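Resiniferatoxin-binding, phosphotriesterase-related protein (Rhodobacter sphaeroides 2.4.1, PDB 3K2G) binds two zinc ions in a TIM barrel of the phosphotriesterase family and is probably a metal-dependent hydrolase of phosphoric esters. Local coordinates at residues 26-29 and 30-33; 65-68 and 69-73; 119-122 and 123-127. All blocks are in the same frame, centred on the assembly; numbering follows the deposited sequence.

Interaction 1 (26-29 and 30-33); sequences SALG and HTLM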
# COMPACT_ATOMS: atom_id res chain seq x y z
N SER B 26 24.35 34.00 -2.88
CA SER B 26 23.05 34.65 -2.86
C SER B 26 22.61 35.06 -4.26
O SER B 26 21.43 35.34 -4.49
CB SER B 26 23.10 35.89 -1.96
OG SER B 26 24.06 36.82 -2.44
N ALA B 27 23.56 35.11 -5.19
CA ALA B 27 23.27 35.50 -6.57
C ALA B 27 22.88 34.32 -7.46
O ALA B 27 22.52 34.52 -8.63
CB ALA B 27 24.46 36.23 -7.16
N LEU B 28 22.96 33.11 -6.93
CA LEU B 28 22.61 31.93 -7.72
C LEU B 28 21.15 32.00 -8.15
O LEU B 28 20.84 31.84 -9.32
CB LEU B 28 22.86 30.65 -6.90
CG LEU B 28 22.80 29.35 -7.71
CD1 LEU B 28 23.95 29.33 -8.72
CD2 LEU B 28 22.91 28.16 -6.76
N GLY B 29 20.26 32.25 -7.19
CA GLY B 29 18.85 32.38 -7.49
C GLY B 29 18.14 31.14 -8.01
O GLY B 29 18.55 30.01 -7.74
N HIS B 30 17.07 31.37 -8.77
CA HIS B 30 16.25 30.32 -9.37
C HIS B 30 17.19 29.50 -10.26
O HIS B 30 17.66 29.98 -11.28
CB HIS B 30 15.13 30.95 -10.19
CG HIS B 30 13.93 30.08 -10.35
ND1 HIS B 30 13.85 29.09 -11.30
CD2 HIS B 30 12.76 30.05 -9.67
CE1 HIS B 30 12.68 28.48 -11.20
NE2 HIS B 30 12.00 29.04 -10.22
N THR B 31 17.42 28.25 -9.86
CA THR B 31 18.37 27.40 -10.56
C THR B 31 17.96 25.99 -10.96
O THR B 31 17.15 25.34 -10.29
CB THR B 31 19.65 27.26 -9.68
OG1 THR B 31 20.17 28.57 -9.40
CG2 THR B 31 20.71 26.41 -10.36
N LEU B 32 18.55 25.52 -12.06
CA LEU B 32 18.34 24.16 -12.55
C LEU B 32 19.68 23.48 -12.23
O LEU B 32 20.71 23.80 -12.82
CB LEU B 32 18.08 24.14 -14.06
CG LEU B 32 16.70 24.58 -14.56
CD1 LEU B 32 16.69 24.58 -16.10
CD2 LEU B 32 15.64 23.63 -14.04
N MSE B 33 19.64 22.56 -11.26
CA MSE B 33 20.83 21.85 -10.81
C MSE B 33 21.44 20.82 -11.75
O MSE B 33 22.58 20.40 -11.55
CB MSE B 33 20.52 21.14 -9.48
CG MSE B 33 20.48 22.06 -8.26
SE MSE B 33 22.12 22.94 -7.89
CE MSE B 33 23.26 21.39 -7.89
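Leu28 meets Thr31 across the turn that leads into strand 31-32, its branch carbon CG lying 3.2 Å from the hydroxyl OG1. CG sits anti to the Leu28 backbone N (chi1 -168°), a torsion that carries the isobutyl group to the threonine, and the two side chains run at roughly a right angle. Beyond the segments the same leucine packs on Phe352 of helix 337-352, while its carbonyl O takes a hydrogen bond from Ser102 OG.

Gly29 comes next and bends the chain with a phi of 64°, a value that favours glycine. Its carbonyl O accepts a hydrogen bond from Thr31 OG1 at 2.7 Å, the donor standing 56° above the carbonyl plane, not on a lone pair. The same hydroxyl thus bonds to the bend at Gly29 and lies against the branch carbon of Leu28.

The side chain of His30 packs on Thr323 and Leu327 of helix 321-332, and Leu32 pairs by backbone with Ser102 and Val104. The arrangement is a buried lead-in to a parallel strand of the TIM barrel, just ahead of the zinc ligands His34 and His36.

Interaction 2 (65-68 and 69-73); sequences ILSE and LRQDP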
# COMPACT_ATOMS: atom_id res chain seq x y z
N ILE B 65 7.88 11.20 -36.48
CA ILE B 65 8.39 10.01 -35.81
C ILE B 65 8.61 10.14 -34.31
O ILE B 65 9.26 9.29 -33.70
CB ILE B 65 9.72 9.53 -36.46
CG1 ILE B 65 10.82 10.58 -36.26
CG2 ILE B 65 9.52 9.29 -37.95
CD1 ILE B 65 12.17 10.14 -36.78
N LEU B 66 8.07 11.20 -33.70
CA LEU B 66 8.26 11.41 -32.27
C LEU B 66 7.71 10.29 -31.39
O LEU B 66 8.32 9.95 -30.37
CB LEU B 66 7.66 12.75 -31.85
CG LEU B 66 8.34 13.97 -32.48
CD1 LEU B 66 7.69 15.23 -31.96
CD2 LEU B 66 9.83 13.96 -32.17
N SER B 67 6.57 9.73 -31.77
CA SER B 67 5.99 8.64 -30.99
C SER B 67 6.97 7.47 -30.90
O SER B 67 7.27 6.99 -29.80
CB SER B 67 4.68 8.16 -31.62
OG SER B 67 4.18 7.03 -30.92
N GLU B 68 7.47 7.02 -32.05
CA GLU B 68 8.42 5.92 -32.08
C GLU B 68 9.68 6.25 -31.28
O GLU B 68 10.19 5.40 -30.54
CB GLU B 68 8.82 5.58 -33.53
CG GLU B 68 7.78 4.78 -34.33
CD GLU B 68 7.42 3.46 -33.68
OE1 GLU B 68 8.33 2.71 -33.26
OE2 GLU B 68 6.21 3.15 -33.59
N LEU B 69 10.18 7.48 -31.40
CA LEU B 69 11.38 7.89 -30.67
C LEU B 69 11.18 7.82 -29.17
O LEU B 69 12.08 7.39 -28.44
CB LEU B 69 11.80 9.31 -31.07
CG LEU B 69 12.32 9.47 -32.50
CD1 LEU B 69 12.74 10.91 -32.72
CD2 LEU B 69 13.49 8.53 -32.73
N ARG B 70 10.01 8.24 -28.69
CA ARG B 70 9.72 8.21 -27.26
C ARG B 70 9.79 6.78 -26.68
O ARG B 70 9.96 6.61 -25.47
CB ARG B 70 8.35 8.83 -26.97
CG ARG B 70 8.27 10.35 -27.21
CD ARG B 70 6.98 10.94 -26.64
NE ARG B 70 5.78 10.52 -27.36
CZ ARG B 70 5.27 11.16 -28.41
NH1 ARG B 70 5.85 12.25 -28.89
NH2 ARG B 70 4.16 10.70 -28.99
N GLN B 71 9.65 5.77 -27.53
CA GLN B 71 9.69 4.38 -27.05
C GLN B 71 11.11 3.80 -27.09
O GLN B 71 11.34 2.69 -26.62
CB GLN B 71 8.76 3.48 -27.87
CG GLN B 71 7.39 4.05 -28.18
CD GLN B 71 6.70 4.62 -26.96
OE1 GLN B 71 6.62 3.97 -25.92
NE2 GLN B 71 6.18 5.83 -27.09
N ASP B 72 12.04 4.56 -27.66
CA ASP B 72 13.43 4.12 -27.79
C ASP B 72 14.27 5.31 -28.30
O ASP B 72 14.71 5.34 -29.45
CB ASP B 72 13.50 2.93 -28.77
CG ASP B 72 14.90 2.37 -28.94
OD1 ASP B 72 15.74 2.53 -28.03
OD2 ASP B 72 15.17 1.76 -29.99
N PRO B 73 14.51 6.30 -27.42
CA PRO B 73 15.28 7.52 -27.71
C PRO B 73 16.65 7.28 -28.32
O PRO B 73 17.08 8.02 -29.21
CB PRO B 73 15.39 8.20 -26.34
CG PRO B 73 14.14 7.79 -25.66
CD PRO B 73 14.04 6.32 -26.02
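Leu69 folds back on Ile65 and Arg70 on Leu66 in the single short alpha-helix 66-70, with Ile65 at its N-cap position. The backbone gives the standard i to i+4 pattern: Leu69 N donates to Ile65 O at 3.1 Å and Arg70 N to Leu66 O at 2.9 Å. At the far end the pattern tightens, for Gln71 N turns to Glu68 O, three residues back, from well above the carbonyl plane.

The apolar contacts gather on one flank. Leu69 CD1 touches Ile65 CG1 at 4.0 Å and, more loosely, Leu66 CD2, while Leu56 of helix 54-58 packs on Ile65.

Three polar side chains, Ser67, Glu68 and Arg70, bond to the second subunit. The Arg70 chain, bent at chi3 (-69°), brings its guanidinium back over the first turn, so that Ser67 CA lies 3.4 Å above one face, toward the rim, and NH1 comes 3.5 Å from Leu66 CB. Held against the helix in this way, NH2 donates to Gly315 O of the second subunit. Glu68 OE2 forms a salt bridge with Lys324 of that subunit, Ser67 OG bonds to its Asn317, and Leu66 packs on its own counterpart there. Asp72 instead pairs with Arg53 of its own chain.

Gln71 bends at chi2 (-48°) to bring its amide back along the helix: NE2 donates to Ser67 O at 3.1 Å, with that oxygen close to the amide plane of Gln71.

Interaction 3 (119-122 and 123-127); sequences RRIS and AETGV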
# COMPACT_ATOMS: atom_id res chain seq x y z
N ARG B 119 30.60 29.48 -21.98
CA ARG B 119 30.78 30.92 -21.82
C ARG B 119 29.98 31.71 -22.86
O ARG B 119 29.42 32.77 -22.55
CB ARG B 119 32.26 31.27 -21.90
CG ARG B 119 33.00 31.02 -20.58
CD ARG B 119 34.50 31.25 -20.70
NE ARG B 119 35.13 31.34 -19.38
CZ ARG B 119 36.43 31.49 -19.17
NH1 ARG B 119 37.27 31.55 -20.20
NH2 ARG B 119 36.90 31.58 -17.93
N ARG B 120 29.91 31.20 -24.08
CA ARG B 120 29.16 31.90 -25.11
C ARG B 120 27.68 31.85 -24.72
O ARG B 120 26.95 32.83 -24.88
CB ARG B 120 29.36 31.25 -26.48
CG ARG B 120 28.50 31.86 -27.57
CD ARG B 120 28.68 31.15 -28.90
NE ARG B 120 27.58 31.46 -29.81
CZ ARG B 120 27.37 30.86 -30.98
NH1 ARG B 120 28.20 29.92 -31.40
NH2 ARG B 120 26.33 31.21 -31.72
N ILE B 121 27.25 30.71 -24.20
CA ILE B 121 25.86 30.55 -23.79
C ILE B 121 25.52 31.50 -22.64
O ILE B 121 24.51 32.19 -22.67
CB ILE B 121 25.56 29.10 -23.37
CG1 ILE B 121 25.79 28.17 -24.56
CG2 ILE B 121 24.13 28.99 -22.86
CD1 ILE B 121 25.61 26.70 -24.25
N SER B 122 26.39 31.54 -21.63
CA SER B 122 26.15 32.42 -20.49
C SER B 122 26.20 33.88 -20.94
O SER B 122 25.41 34.70 -20.49
CB SER B 122 27.20 32.19 -19.40
OG SER B 122 28.49 32.60 -19.83
N ALA B 123 27.12 34.18 -21.85
CA ALA B 123 27.25 35.54 -22.35
C ALA B 123 26.01 36.01 -23.11
O ALA B 123 25.51 37.11 -22.87
CB ALA B 123 28.49 35.66 -23.24
N GLU B 124 25.51 35.18 -24.02
CA GLU B 124 24.35 35.55 -24.82
C GLU B 124 22.98 35.40 -24.15
O GLU B 124 22.02 36.03 -24.58
CB GLU B 124 24.34 34.77 -26.14
CG GLU B 124 25.49 35.12 -27.06
CD GLU B 124 25.42 34.38 -28.37
OE1 GLU B 124 24.32 34.33 -28.96
OE2 GLU B 124 26.46 33.84 -28.82
N THR B 125 22.90 34.59 -23.10
CA THR B 125 21.62 34.39 -22.43
C THR B 125 21.50 35.18 -21.13
O THR B 125 20.39 35.49 -20.69
CB THR B 125 21.39 32.91 -22.08
OG1 THR B 125 22.37 32.50 -21.11
CG2 THR B 125 21.52 32.05 -23.32
N GLY B 126 22.64 35.51 -20.53
CA GLY B 126 22.62 36.26 -19.29
C GLY B 126 22.40 35.33 -18.12
O GLY B 126 22.28 35.76 -16.98
N VAL B 127 22.35 34.03 -18.41
CA VAL B 127 22.15 33.02 -17.39
C VAL B 127 23.51 32.52 -16.90
O VAL B 127 24.39 32.21 -17.70
CB VAL B 127 21.33 31.83 -17.95
CG1 VAL B 127 21.31 30.67 -16.95
CG2 VAL B 127 19.90 32.28 -18.25
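Helix 115-125 closes its last turns with i to i+4 bonds from Ala123 N to Arg119 O, Glu124 N to Arg120 O, Thr125 N to Ile121 O and Gly126 N to Ser122 O, and Gly126 then leaves the helix with a positive phi of 83°. Ile121 O is gripped twice, since Thr125 OG1 also donates to it at 2.7 Å, the hydroxyl and the amide arriving from opposite faces of the carbonyl plane. A chi1 of 65° places OG1 between the backbone N and the carbonyl carbon, and there it also accepts from Val127 N at 3.1 Å, an ST turn across the helix end. This exit joins the helix to strand 128-131 within a beta-alpha-beta unit of the TIM barrel, and Val127 packs on Ala96 of helix 85-97.

Beside helix 85-97, Arg120 runs extended to its NE, which donates to Glu124 OE2 at 2.8 Å in a salt bridge. The oxygen is met on its syn side, near the guanidinium plane, and the two flat groups are only 21° apart. Arg120 NH2 has a second acid, Asp86. Thr125 CG2 lies alongside Ile121 CG2 at 4.0 Å, both pointing the same way.

Along the chain the three contacts follow in series, interaction 1 first and interaction 3 last, and none touches another. Interactions 1 and 3 are neighbours in the barrel, with centres 15 Å apart and nearest atoms about 7 Å apart: strand 31-32 and strand 128-131, which follows helix 115-125, flank strand 102-105 in one parallel sheet. Interaction 2 lies well away, its centre 33 Å from that of interaction 1 and 31 Å from that of interaction 3, on a short helix that meets a second subunit. Interactions 1 and 3 thus lie where the chain enters strands 31-32 and 128-131 of the barrel, while helix 66-70 lies at an interface of the assembly.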